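Local coordinates for intracellular protein transport protein USO1 (Saccharomyces cerevisiae S288c, PDB 6LSU) that tethers vesicles as part of the protein transport pathway from the endoplasmic reticulum to the Golgi complex, at residues Pro290-Asp301 against Arg343-Lys353. Residues are numbered along the deposited sequence; the frame is centred on the assembly and turned at random.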
ATOM      1  N   PRO A 290     -11.391   5.255  16.041  1.00 58.68           N
ATOM      2  CA  PRO A 290     -10.293   5.865  16.793  1.00 62.92           C
ATOM      3  C   PRO A 290     -10.495   7.347  17.175  1.00 61.54           C
ATOM      4  O   PRO A 290      -9.746   7.797  17.973  1.00 60.53           O
ATOM      5  CB  PRO A 290      -9.117   5.785  15.830  1.00 58.57           C
ATOM      6  CG  PRO A 290      -9.526   4.752  14.830  1.00 57.79           C
ATOM      7  CD  PRO A 290     -11.012   4.903  14.678  1.00 55.69           C
ATOM      8  N   ILE A 291     -11.473   8.038  16.593  1.00 57.47           N
ATOM      9  CA  ILE A 291     -11.721   9.494  16.791  1.00 64.03           C
ATOM     10  C   ILE A 291     -12.920   9.728  17.724  1.00 70.04           C
ATOM     11  O   ILE A 291     -14.087   9.546  17.301  1.00 61.24           O
ATOM     12  CB  ILE A 291     -11.958  10.145  15.433  1.00 62.35           C
ATOM     13  CG1 ILE A 291     -10.700  10.047  14.588  1.00 64.25           C
ATOM     14  CG2 ILE A 291     -12.457  11.554  15.613  1.00 64.60           C
ATOM     15  CD1 ILE A 291     -11.027   9.665  13.166  1.00 75.05           C
ATOM     16  N   SER A 292     -12.607  10.130  18.956  1.00 90.46           N
ATOM     17  CA  SER A 292     -13.546  10.431  20.069  1.00 96.18           C
ATOM     18  C   SER A 292     -12.907  11.490  20.972  1.00101.97           C
ATOM     19  O   SER A 292     -11.699  11.321  21.343  1.00 94.36           O
ATOM     20  CB  SER A 292     -13.913   9.179  20.871  1.00 91.26           C
ATOM     21  OG  SER A 292     -15.030   8.521  20.298  1.00 89.20           O
ATOM     22  N   GLN A 293     -13.700  12.510  21.338  1.00105.93           N
ATOM     23  CA  GLN A 293     -13.425  13.401  22.502  1.00111.95           C
ATOM     24  C   GLN A 293     -13.389  12.563  23.799  1.00107.68           C
ATOM     25  O   GLN A 293     -12.663  12.968  24.735  1.00105.58           O
ATOM     26  CB  GLN A 293     -14.459  14.532  22.593  1.00117.08           C
ATOM     27  CG  GLN A 293     -13.929  15.760  23.339  1.00124.77           C
ATOM     28  CD  GLN A 293     -14.928  16.474  24.225  1.00124.30           C
ATOM     29  OE1 GLN A 293     -15.752  15.863  24.905  1.00126.30           O
ATOM     30  NE2 GLN A 293     -14.833  17.795  24.264  1.00120.98           N
ATOM     31  N   ASP A 294     -14.102  11.422  23.830  1.00107.28           N
ATOM     32  CA  ASP A 294     -14.433  10.619  25.045  1.00102.45           C
ATOM     33  C   ASP A 294     -13.209   9.877  25.574  1.00 95.46           C
ATOM     34  O   ASP A 294     -12.754  10.217  26.659  1.00109.90           O
ATOM     35  CB  ASP A 294     -15.545   9.602  24.786  1.00104.34           C
ATOM     36  CG  ASP A 294     -16.928  10.146  25.075  1.00103.84           C
ATOM     37  OD1 ASP A 294     -17.052  11.370  25.188  1.00103.53           O
ATOM     38  OD2 ASP A 294     -17.866   9.330  25.190  1.00121.51           O
ATOM     39  N   GLU A 295     -12.732   8.860  24.867  1.00 94.73           N
ATOM     40  CA  GLU A 295     -11.567   8.044  25.315  1.00 92.86           C
ATOM     41  C   GLU A 295     -10.358   8.447  24.470  1.00 79.37           C
ATOM     42  O   GLU A 295     -10.556   9.185  23.469  1.00 82.08           O
ATOM     43  CB  GLU A 295     -11.797   6.538  25.137  1.00100.05           C
ATOM     44  CG  GLU A 295     -13.259   6.123  25.118  1.00108.64           C
ATOM     45  CD  GLU A 295     -13.715   5.400  23.863  1.00114.26           C
ATOM     46  OE1 GLU A 295     -14.513   4.441  23.993  1.00117.51           O
ATOM     47  OE2 GLU A 295     -13.295   5.809  22.757  1.00120.97           O
ATOM     48  N   VAL A 296      -9.164   8.014  24.898  1.00 65.25           N
ATOM     49  CA  VAL A 296      -7.977   8.069  24.012  1.00 63.76           C
ATOM     50  C   VAL A 296      -7.784   6.662  23.454  1.00 56.65           C
ATOM     51  O   VAL A 296      -7.329   5.756  24.167  1.00 55.06           O
ATOM     52  CB  VAL A 296      -6.719   8.584  24.722  1.00 64.60           C
ATOM     53  CG1 VAL A 296      -5.564   8.725  23.729  1.00 69.26           C
ATOM     54  CG2 VAL A 296      -6.997   9.867  25.460  1.00 57.55           C
ATOM     55  N   PHE A 297      -8.181   6.469  22.213  1.00 53.52           N
ATOM     56  CA  PHE A 297      -8.090   5.145  21.565  1.00 55.03           C
ATOM     57  C   PHE A 297      -6.689   4.542  21.781  1.00 56.52           C
ATOM     58  O   PHE A 297      -5.638   5.225  21.611  1.00 57.90           O
ATOM     59  CB  PHE A 297      -8.447   5.260  20.096  1.00 51.78           C
ATOM     60  CG  PHE A 297      -8.587   3.921  19.422  1.00 57.90           C
ATOM     61  CD1 PHE A 297      -9.804   3.241  19.438  1.00 54.56           C
ATOM     62  CD2 PHE A 297      -7.503   3.332  18.800  1.00 53.21           C
ATOM     63  CE1 PHE A 297      -9.954   2.053  18.750  1.00 49.79           C
ATOM     64  CE2 PHE A 297      -7.650   2.119  18.165  1.00 52.89           C
ATOM     65  CZ  PHE A 297      -8.860   1.480  18.138  1.00 52.17           C
ATOM     66  N   PHE A 298      -6.691   3.271  22.216  1.00 57.85           N
ATOM     67  CA  PHE A 298      -5.469   2.514  22.554  1.00 56.56           C
ATOM     68  C   PHE A 298      -5.010   1.747  21.318  1.00 55.80           C
ATOM     69  O   PHE A 298      -5.776   0.996  20.718  1.00 59.60           O
ATOM     70  CB  PHE A 298      -5.682   1.550  23.706  1.00 57.30           C
ATOM     71  CG  PHE A 298      -4.448   0.718  23.921  1.00 62.99           C
ATOM     72  CD1 PHE A 298      -3.279   1.324  24.353  1.00 58.84           C
ATOM     73  CD2 PHE A 298      -4.434  -0.639  23.615  1.00 64.55           C
ATOM     74  CE1 PHE A 298      -2.134   0.570  24.544  1.00 65.75           C
ATOM     75  CE2 PHE A 298      -3.272  -1.380  23.750  1.00 59.64           C
ATOM     76  CZ  PHE A 298      -2.133  -0.776  24.235  1.00 64.09           C
ATOM     77  N   TRP A 299      -3.779   2.016  20.910  1.00 51.78           N
ATOM     78  CA  TRP A 299      -3.198   1.561  19.632  1.00 49.91           C
ATOM     79  C   TRP A 299      -2.214   0.442  19.966  1.00 52.12           C
ATOM     80  O   TRP A 299      -1.546   0.525  20.987  1.00 51.47           O
ATOM     81  CB  TRP A 299      -2.568   2.718  18.858  1.00 49.82           C
ATOM     82  CG  TRP A 299      -3.565   3.536  18.078  1.00 54.12           C
ATOM     83  CD1 TRP A 299      -3.945   4.815  18.349  1.00 46.16           C
ATOM     84  CD2 TRP A 299      -4.304   3.143  16.892  1.00 48.96           C
ATOM     85  NE1 TRP A 299      -4.828   5.244  17.416  1.00 46.51           N
ATOM     86  CE2 TRP A 299      -5.112   4.232  16.535  1.00 48.57           C
ATOM     87  CE3 TRP A 299      -4.408   1.976  16.146  1.00 46.69           C
ATOM     88  CZ2 TRP A 299      -5.977   4.206  15.437  1.00 48.66           C
ATOM     89  CZ3 TRP A 299      -5.265   1.929  15.066  1.00 49.60           C
ATOM     90  CH2 TRP A 299      -6.042   3.029  14.721  1.00 53.28           C
ATOM     91  N   ASN A 300      -2.292  -0.640  19.187  1.00 56.95           N
ATOM     92  CA  ASN A 300      -1.389  -1.805  19.213  1.00 50.33           C
ATOM     93  C   ASN A 300      -1.371  -2.381  17.808  1.00 46.95           C
ATOM     94  O   ASN A 300      -2.129  -1.884  16.979  1.00 53.81           O
ATOM     95  CB  ASN A 300      -1.852  -2.826  20.237  1.00 54.16           C
ATOM     96  CG  ASN A 300      -3.164  -3.509  19.894  1.00 54.42           C
ATOM     97  OD1 ASN A 300      -3.555  -3.666  18.717  1.00 57.33           O
ATOM     98  ND2 ASN A 300      -3.814  -4.002  20.929  1.00 49.24           N
ATOM     99  N   ASP A 301      -0.524  -3.369  17.580  1.00 47.23           N
ATOM    100  CA  ASP A 301      -0.200  -3.911  16.246  1.00 52.41           C
ATOM    101  C   ASP A 301      -1.469  -4.504  15.632  1.00 54.03           C
ATOM    102  O   ASP A 301      -1.706  -4.352  14.466  1.00 56.16           O
ATOM    103  CB  ASP A 301       0.923  -4.938  16.379  1.00 62.76           C
ATOM    104  CG  ASP A 301       2.296  -4.310  16.502  1.00 66.53           C
ATOM    105  OD1 ASP A 301       2.551  -3.337  15.774  1.00 80.48           O
ATOM    106  OD2 ASP A 301       3.078  -4.760  17.328  1.00 74.44           O
ATOM    107  N   ARG A 343      -9.667  12.490   8.584  1.00 51.72           N
ATOM    108  CA  ARG A 343      -9.505  12.586  10.061  1.00 55.81           C
ATOM    109  C   ARG A 343      -8.411  11.624  10.513  1.00 54.49           C
ATOM    110  O   ARG A 343      -7.629  12.042  11.357  1.00 59.97           O
ATOM    111  CB  ARG A 343     -10.811  12.324  10.810  1.00 56.23           C
ATOM    112  CG  ARG A 343     -11.692  13.555  10.861  1.00 67.28           C
ATOM    113  CD  ARG A 343     -12.938  13.311  11.715  1.00 76.77           C
ATOM    114  NE  ARG A 343     -14.039  14.092  11.160  1.00 85.03           N
ATOM    115  CZ  ARG A 343     -15.155  13.598  10.628  1.00 87.41           C
ATOM    116  NH1 ARG A 343     -15.398  12.297  10.630  1.00 94.41           N
ATOM    117  NH2 ARG A 343     -16.039  14.424  10.103  1.00 90.43           N
ATOM    118  N   LEU A 344      -8.383  10.388  10.011  1.00 51.07           N
ATOM    119  CA  LEU A 344      -7.354   9.392  10.394  1.00 52.49           C
ATOM    120  C   LEU A 344      -5.968   9.901   9.943  1.00 56.87           C
ATOM    121  O   LEU A 344      -4.982   9.639  10.662  1.00 57.09           O
ATOM    122  CB  LEU A 344      -7.685   8.033   9.772  1.00 49.16           C
ATOM    123  CG  LEU A 344      -8.901   7.309  10.363  1.00 48.72           C
ATOM    124  CD1 LEU A 344      -9.184   6.050   9.582  1.00 51.33           C
ATOM    125  CD2 LEU A 344      -8.715   6.937  11.822  1.00 46.93           C
ATOM    126  N   ALA A 345      -5.899  10.571   8.782  1.00 51.02           N
ATOM    127  CA  ALA A 345      -4.618  11.092   8.252  1.00 54.09           C
ATOM    128  C   ALA A 345      -4.081  12.172   9.229  1.00 52.06           C
ATOM    129  O   ALA A 345      -2.918  12.124   9.496  1.00 51.82           O
ATOM    130  CB  ALA A 345      -4.785  11.586   6.815  1.00 50.04           C
ATOM    131  N   PHE A 346      -4.918  13.029   9.816  1.00 53.19           N
ATOM    132  CA  PHE A 346      -4.528  14.327  10.453  1.00 52.22           C
ATOM    133  C   PHE A 346      -4.643  14.292  11.976  1.00 49.46           C
ATOM    134  O   PHE A 346      -4.036  15.085  12.652  1.00 57.17           O
ATOM    135  CB  PHE A 346      -5.307  15.517   9.889  1.00 47.70           C
ATOM    136  CG  PHE A 346      -5.119  15.669   8.397  1.00 51.38           C
ATOM    137  CD1 PHE A 346      -3.849  15.701   7.846  1.00 50.87           C
ATOM    138  CD2 PHE A 346      -6.201  15.787   7.543  1.00 53.20           C
ATOM    139  CE1 PHE A 346      -3.660  15.816   6.476  1.00 55.71           C
ATOM    140  CE2 PHE A 346      -6.003  15.900   6.167  1.00 58.65           C
ATOM    141  CZ  PHE A 346      -4.732  15.868   5.634  1.00 57.08           C
ATOM    142  N   PHE A 347      -5.399  13.385  12.536  1.00 52.72           N
ATOM    143  CA  PHE A 347      -5.677  13.382  13.985  1.00 54.27           C
ATOM    144  C   PHE A 347      -4.355  13.109  14.679  1.00 59.59           C
ATOM    145  O   PHE A 347      -3.475  12.364  14.106  1.00 47.33           O
ATOM    146  CB  PHE A 347      -6.706  12.297  14.273  1.00 60.04           C
ATOM    147  CG  PHE A 347      -7.272  12.206  15.670  1.00 69.25           C
ATOM    148  CD1 PHE A 347      -8.081  13.211  16.187  1.00 70.85           C
ATOM    149  CD2 PHE A 347      -7.118  11.040  16.417  1.00 68.69           C
ATOM    150  CE1 PHE A 347      -8.636  13.087  17.460  1.00 79.35           C
ATOM    151  CE2 PHE A 347      -7.664  10.921  17.688  1.00 67.66           C
ATOM    152  CZ  PHE A 347      -8.433  11.937  18.206  1.00 73.78           C
ATOM    153  N   HIS A 348      -4.254  13.572  15.917  1.00 60.43           N
ATOM    154  CA  HIS A 348      -2.969  13.498  16.642  1.00 62.84           C
ATOM    155  C   HIS A 348      -2.687  12.041  17.058  1.00 61.02           C
ATOM    156  O   HIS A 348      -1.520  11.625  16.964  1.00 67.03           O
ATOM    157  CB  HIS A 348      -2.951  14.532  17.780  1.00 57.76           C
ATOM    158  CG  HIS A 348      -3.928  14.254  18.855  1.00 59.24           C
ATOM    159  ND1 HIS A 348      -5.245  14.708  18.792  1.00 62.60           N
ATOM    160  CD2 HIS A 348      -3.807  13.507  19.982  1.00 57.90           C
ATOM    161  CE1 HIS A 348      -5.897  14.292  19.866  1.00 66.62           C
ATOM    162  NE2 HIS A 348      -5.024  13.564  20.625  1.00 65.15           N
ATOM    163  N   ASN A 349      -3.689  11.323  17.567  1.00 60.47           N
ATOM    164  CA  ASN A 349      -3.474   9.980  18.182  1.00 63.30           C
ATOM    165  C   ASN A 349      -3.686   8.922  17.092  1.00 57.85           C
ATOM    166  O   ASN A 349      -4.700   8.247  17.137  1.00 61.82           O
ATOM    167  CB  ASN A 349      -4.370   9.787  19.403  1.00 66.23           C
ATOM    168  CG  ASN A 349      -4.245   8.415  20.016  1.00 68.85           C
ATOM    169  OD1 ASN A 349      -3.135   7.985  20.318  1.00 80.93           O
ATOM    170  ND2 ASN A 349      -5.384   7.745  20.209  1.00 63.29           N
ATOM    171  N   ILE A 350      -2.783   8.895  16.099  1.00 54.80           N
ATOM    172  CA  ILE A 350      -2.769   7.923  14.970  1.00 54.65           C
ATOM    173  C   ILE A 350      -1.344   7.418  14.762  1.00 56.78           C
ATOM    174  O   ILE A 350      -0.439   8.243  14.541  1.00 59.15           O
ATOM    175  CB  ILE A 350      -3.282   8.553  13.679  1.00 53.64           C
ATOM    176  CG1 ILE A 350      -4.747   8.953  13.793  1.00 54.69           C
ATOM    177  CG2 ILE A 350      -3.018   7.616  12.499  1.00 56.24           C
ATOM    178  CD1 ILE A 350      -5.684   7.813  13.975  1.00 54.78           C
ATOM    179  N   PRO A 351      -1.105   6.090  14.806  1.00 50.23           N
ATOM    180  CA  PRO A 351       0.205   5.532  14.502  1.00 48.55           C
ATOM    181  C   PRO A 351       0.796   5.915  13.125  1.00 49.53           C
ATOM    182  O   PRO A 351       0.082   6.096  12.216  1.00 52.90           O
ATOM    183  CB  PRO A 351      -0.056   4.016  14.575  1.00 50.99           C
ATOM    184  CG  PRO A 351      -1.195   3.901  15.605  1.00 54.80           C
ATOM    185  CD  PRO A 351      -2.083   5.061  15.192  1.00 55.78           C
ATOM    186  N   LYS A 352       2.124   6.059  13.066  1.00 54.99           N
ATOM    187  CA  LYS A 352       2.943   6.389  11.881  1.00 57.14           C
ATOM    188  C   LYS A 352       2.629   5.416  10.742  1.00 53.33           C
ATOM    189  O   LYS A 352       2.575   5.820   9.603  1.00 52.06           O
ATOM    190  CB  LYS A 352       4.426   6.332  12.253  1.00 64.35           C
ATOM    191  CG  LYS A 352       4.800   7.349  13.330  1.00 80.23           C
ATOM    192  CD  LYS A 352       6.273   7.417  13.717  1.00 85.90           C
ATOM    193  CE  LYS A 352       6.520   8.494  14.764  1.00 88.74           C
ATOM    194  NZ  LYS A 352       7.926   8.491  15.261  1.00 92.49           N
ATOM    195  N   LYS A 353       2.448   4.149  11.041  1.00 57.68           N
ATOM    196  CA  LYS A 353       2.124   3.150   9.996  1.00 57.86           C
ATOM    197  C   LYS A 353       0.713   3.370   9.439  1.00 57.05           C
ATOM    198  O   LYS A 353       0.436   2.855   8.316  1.00 52.26           O
ATOM    199  CB  LYS A 353       2.082   1.743  10.581  1.00 64.75           C
ATOM    200  CG  LYS A 353       3.413   1.144  10.969  1.00 71.84           C
ATOM    201  CD  LYS A 353       3.464  -0.324  10.599  1.00 86.01           C
ATOM    202  CE  LYS A 353       4.485  -1.096  11.404  1.00 91.06           C
ATOM    203  NZ  LYS A 353       3.960  -1.383  12.761  1.00101.86           N
TER
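Asn349 ties the two segments together with both its side chain and its backbone. Asn349 ND2 donates to Phe297 O at 2.9 Å. The bond is nearly straight (168°); it meets a lone pair of the carbonyl, and Phe297 O lies close to the amide plane of Asn349. Asn349 CG lies anti to the backbone N (chi1 177°), which carries the amide across to the 290-301 loop. Trp299 NE1 returns a more bent bond to Asn349 O, 3.0 Å long, arriving from above the carbonyl plane. Asn349 is also the centre of an inverse gamma turn. Next to it, Pro351 CD sits over the five-membered ring of Trp299, 3.3 Å from its centroid, a CH-pi contact. Phe297 CD2 lies against the opposite face, toward the rim. Replacing Trp299 by an alanine would probably leave Asn349 O without this donor and Pro351 without the ring it packs on. Further along, Ile291 CG1 covers one face of Phe347, and Ile291 CD1 reaches Arg343 CB at 3.6 Å. Pro290 CG meets Leu344 CD2. Asp301 OD1 and Lys353 NZ form a long salt bridge, 3.9 Å apart. The contact joins the loop before helix 301-317 in ARM 5 to the end of helix 337-346 and the loop after it in ARM 6, successive repeats of the armadillo-type helical solenoid in the globular head.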